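Putative polyketide cyclase (Bacillus cereus, PDB 3K0Z) probably acts as a SnoaL-like polyketide cyclase and is a putative lipoprotein. Local coordinates at the interface of chains A and B. Sequence-based numbering; all coordinates share one arbitrary frame. Chains: chain A/B, Putative polyketide cyclase.

The interface of chains A and B. Residues chain A 108, 110, 127, 129, 141; chain B 108, 110, 127, 129, 141-142.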
ATOM      1  N   THR A 108      -8.347   1.148   1.396  1.00 19.78           N
ATOM      2  CA  THR A 108      -6.903   1.035   1.598  1.00 16.90           C
ATOM      3  C   THR A 108      -6.663   1.077   3.079  1.00 20.15           C
ATOM      4  O   THR A 108      -7.183   1.978   3.743  1.00 17.82           O
ATOM      5  CB  THR A 108      -6.170   2.209   0.997  1.00 21.72           C
ATOM      6  OG1 THR A 108      -6.502   2.311  -0.404  1.00 20.51           O
ATOM      7  CG2 THR A 108      -4.654   2.016   1.199  1.00 21.40           C
ATOM      8  N   ARG A 110      -3.524   1.025   6.029  1.00 17.53           N
ATOM      9  CA  ARG A 110      -2.128   1.044   6.379  1.00 17.00           C
ATOM     10  C   ARG A 110      -2.026   0.488   7.795  1.00 15.87           C
ATOM     11  O   ARG A 110      -2.636   1.033   8.741  1.00 16.55           O
ATOM     12  CB  ARG A 110      -1.542   2.457   6.312  1.00 17.83           C
ATOM     13  CG  ARG A 110      -0.101   2.566   6.716  1.00 17.64           C
ATOM     14  CD  ARG A 110       0.514   3.958   6.378  1.00 18.36           C
ATOM     15  NE  ARG A 110      -0.068   5.072   7.122  1.00 19.83           N
ATOM     16  CZ  ARG A 110       0.272   5.422   8.351  1.00 22.61           C
ATOM     17  NH1 ARG A 110       1.134   4.713   9.045  1.00 21.91           N
ATOM     18  NH2 ARG A 110      -0.301   6.480   8.910  1.00 21.64           N
ATOM     19  N   ILE A 127       0.704  -2.232   3.779  1.00 18.17           N
ATOM     20  CA  ILE A 127      -0.392  -1.516   3.102  1.00 20.13           C
ATOM     21  C   ILE A 127      -1.204  -2.542   2.299  1.00 21.20           C
ATOM     22  O   ILE A 127      -0.616  -3.372   1.566  1.00 19.46           O
ATOM     23  CB  ILE A 127       0.077  -0.377   2.134  1.00 23.63           C
ATOM     24  CG1 ILE A 127       1.014   0.618   2.836  1.00 18.99           C
ATOM     25  CG2 ILE A 127      -1.169   0.324   1.597  1.00 20.71           C
ATOM     26  CD1 ILE A 127       1.659   1.681   1.925  1.00 20.36           C
ATOM     27  N   ILE A 129      -4.849  -3.162  -0.138  1.00 18.99           N
ATOM     28  CA  ILE A 129      -5.982  -2.642  -0.897  1.00 20.39           C
ATOM     29  C   ILE A 129      -7.018  -3.779  -0.915  1.00 19.68           C
ATOM     30  O   ILE A 129      -6.741  -4.890  -1.400  1.00 21.50           O
ATOM     31  CB  ILE A 129      -5.621  -2.258  -2.331  1.00 23.23           C
ATOM     32  CG1 ILE A 129      -4.633  -1.078  -2.321  1.00 25.51           C
ATOM     33  CG2 ILE A 129      -6.914  -1.899  -3.099  1.00 15.47           C
ATOM     34  CD1 ILE A 129      -3.916  -0.868  -3.644  1.00 21.81           C
ATOM     35  N   TRP A 141      -4.942  -6.924  -2.615  1.00 15.95           N
ATOM     36  CA  TRP A 141      -3.578  -6.666  -3.056  1.00 17.89           C
ATOM     37  C   TRP A 141      -2.904  -6.072  -1.840  1.00 17.67           C
ATOM     38  O   TRP A 141      -3.341  -5.053  -1.316  1.00 21.08           O
ATOM     39  CB  TRP A 141      -3.531  -5.646  -4.192  1.00 19.77           C
ATOM     40  CG  TRP A 141      -4.304  -5.989  -5.403  1.00 15.53           C
ATOM     41  CD1 TRP A 141      -3.808  -6.478  -6.589  1.00 20.89           C
ATOM     42  CD2 TRP A 141      -5.713  -5.757  -5.632  1.00 20.50           C
ATOM     43  NE1 TRP A 141      -4.815  -6.584  -7.491  1.00 15.92           N
ATOM     44  CE2 TRP A 141      -5.991  -6.150  -6.936  1.00 19.32           C
ATOM     45  CE3 TRP A 141      -6.743  -5.234  -4.857  1.00 20.72           C
ATOM     46  CZ2 TRP A 141      -7.288  -6.094  -7.484  1.00 22.57           C
ATOM     47  CZ3 TRP A 141      -8.030  -5.168  -5.399  1.00 20.64           C
ATOM     48  CH2 TRP A 141      -8.288  -5.623  -6.690  1.00 20.00           C
TER
ATOM     49  N   THR B 108      -4.300   6.545  -3.151  1.00 18.57           N
ATOM     50  CA  THR B 108      -3.585   5.281  -3.159  1.00 19.54           C
ATOM     51  C   THR B 108      -3.219   4.922  -4.594  1.00 16.84           C
ATOM     52  O   THR B 108      -4.067   4.971  -5.485  1.00 19.36           O
ATOM     53  CB  THR B 108      -4.422   4.139  -2.561  1.00 18.39           C
ATOM     54  OG1 THR B 108      -4.798   4.499  -1.244  1.00 25.11           O
ATOM     55  CG2 THR B 108      -3.666   2.767  -2.535  1.00 16.33           C
ATOM     56  N   ARG B 110      -1.414   1.709  -6.823  1.00 19.92           N
ATOM     57  CA  ARG B 110      -0.771   0.379  -6.911  1.00 22.29           C
ATOM     58  C   ARG B 110       0.015   0.380  -8.203  1.00 22.05           C
ATOM     59  O   ARG B 110      -0.551   0.676  -9.245  1.00 15.88           O
ATOM     60  CB  ARG B 110      -1.778  -0.770  -6.892  1.00 22.63           C
ATOM     61  CG  ARG B 110      -1.147  -2.143  -7.081  1.00 21.32           C
ATOM     62  CD  ARG B 110      -2.112  -3.247  -6.727  1.00 22.52           C
ATOM     63  NE  ARG B 110      -3.267  -3.292  -7.622  1.00 14.92           N
ATOM     64  CZ  ARG B 110      -3.260  -3.882  -8.810  1.00 19.78           C
ATOM     65  NH1 ARG B 110      -2.170  -4.465  -9.268  1.00 22.17           N
ATOM     66  NH2 ARG B 110      -4.349  -3.885  -9.552  1.00 21.25           N
ATOM     67  N   ILE B 127       2.958  -0.320  -3.465  1.00 18.64           N
ATOM     68  CA  ILE B 127       1.739   0.377  -3.082  1.00 19.90           C
ATOM     69  C   ILE B 127       2.165   1.624  -2.306  1.00 19.18           C
ATOM     70  O   ILE B 127       3.000   1.536  -1.393  1.00 19.28           O
ATOM     71  CB  ILE B 127       0.743  -0.442  -2.207  1.00 22.26           C
ATOM     72  CG1 ILE B 127       0.317  -1.758  -2.883  1.00 20.94           C
ATOM     73  CG2 ILE B 127      -0.468   0.417  -1.885  1.00 18.46           C
ATOM     74  CD1 ILE B 127      -0.487  -2.729  -2.001  1.00 16.61           C
ATOM     75  N   ILE B 129       0.655   5.468  -0.585  1.00 19.75           N
ATOM     76  CA  ILE B 129      -0.407   6.362  -0.115  1.00 19.68           C
ATOM     77  C   ILE B 129       0.193   7.793  -0.142  1.00 19.08           C
ATOM     78  O   ILE B 129       1.204   8.041   0.502  1.00 21.14           O
ATOM     79  CB  ILE B 129      -0.848   6.020   1.329  1.00 20.54           C
ATOM     80  CG1 ILE B 129      -1.569   4.662   1.355  1.00 24.19           C
ATOM     81  CG2 ILE B 129      -1.763   7.119   1.890  1.00 17.59           C
ATOM     82  CD1 ILE B 129      -1.735   3.993   2.779  1.00 20.52           C
ATOM     83  N   TRP B 141       3.494   7.475   2.328  1.00 20.89           N
ATOM     84  CA  TRP B 141       3.845   6.192   2.942  1.00 17.98           C
ATOM     85  C   TRP B 141       3.936   5.238   1.767  1.00 18.90           C
ATOM     86  O   TRP B 141       2.991   5.138   1.002  1.00 23.93           O
ATOM     87  CB  TRP B 141       2.720   5.704   3.850  1.00 19.35           C
ATOM     88  CG  TRP B 141       2.388   6.658   5.000  1.00 15.71           C
ATOM     89  CD1 TRP B 141       2.801   6.533   6.271  1.00 19.89           C
ATOM     90  CD2 TRP B 141       1.620   7.870   4.933  1.00 17.45           C
ATOM     91  NE1 TRP B 141       2.312   7.581   7.021  1.00 18.55           N
ATOM     92  CE2 TRP B 141       1.605   8.421   6.215  1.00 18.65           C
ATOM     93  CE3 TRP B 141       0.944   8.543   3.913  1.00 16.79           C
ATOM     94  CZ2 TRP B 141       0.910   9.583   6.516  1.00 18.89           C
ATOM     95  CZ3 TRP B 141       0.268   9.673   4.213  1.00 20.87           C
ATOM     96  CH2 TRP B 141       0.291  10.219   5.497  1.00 22.58           C
ATOM     97  N   HIS B 142       5.025   4.501   1.614  1.00 20.72           N
ATOM     98  CA  HIS B 142       5.116   3.641   0.420  1.00 19.65           C
ATOM     99  C   HIS B 142       5.852   2.370   0.721  1.00 19.88           C
ATOM    100  O   HIS B 142       6.655   2.314   1.639  1.00 21.30           O
ATOM    101  CB  HIS B 142       5.759   4.403  -0.724  1.00 20.11           C
ATOM    102  CG  HIS B 142       7.188   4.744  -0.458  1.00 19.07           C
ATOM    103  ND1 HIS B 142       8.214   3.932  -0.864  1.00 22.66           N
ATOM    104  CD2 HIS B 142       7.751   5.728   0.281  1.00 24.60           C
ATOM    105  CE1 HIS B 142       9.361   4.416  -0.421  1.00 23.09           C
ATOM    106  NE2 HIS B 142       9.113   5.516   0.269  1.00 17.24           N
TER
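Two copies of one beta-sheet face pack against each other here in a two-fold symmetric, sheet-on-sheet interface that joins the chains into the dimer of the deposited assembly, though the structure alone does not show that this is the biological form. Side chains from strands 106-117, 120-133 and 136-144 of each chain meet. On the axis A:Ile127 and B:Ile127 pass antiparallel alongside each other, their CG2 methyls 3.6 Å apart; branched at CB, isoleucine suits a strand and offers a compact apolar surface. With CG1 anti to the carbonyl carbon (chi1 -54°) and the chain extended beyond it, A:Ile127 brings CD1 into van der Waals contact with the carbonyl O of B:Ile127, 3.6 Å away. A:Ile129 and B:Ile129 flank the axis and widen the apolar patch: the CD1 tip of A:Ile129 meets the CG2 methyl of B:Thr108 end to end at 3.8 Å and also touches B:Arg110 CB. At both flanks an arginine lies over a tryptophan in a cation-pi contact. The chain of A:Arg110 leaves with CG anti to the backbone N, then bends at chi3 (65°), laying its guanidinium nearly parallel, 10° off, to the B:Trp141 ring. NE sits 3.4 Å from the centroid of the five-membered ring of B:Trp141, whose broad, electron-rich face would favour a guanidinium, presumably positively charged. Farther along the axis from the Ile127 pair, threonine turns its methyl to Ile129 and its hydroxyl to its twin: A:Thr108 OG1 and B:Thr108 OG1 meet tip to tip in a 2.9 Å hydrogen bond.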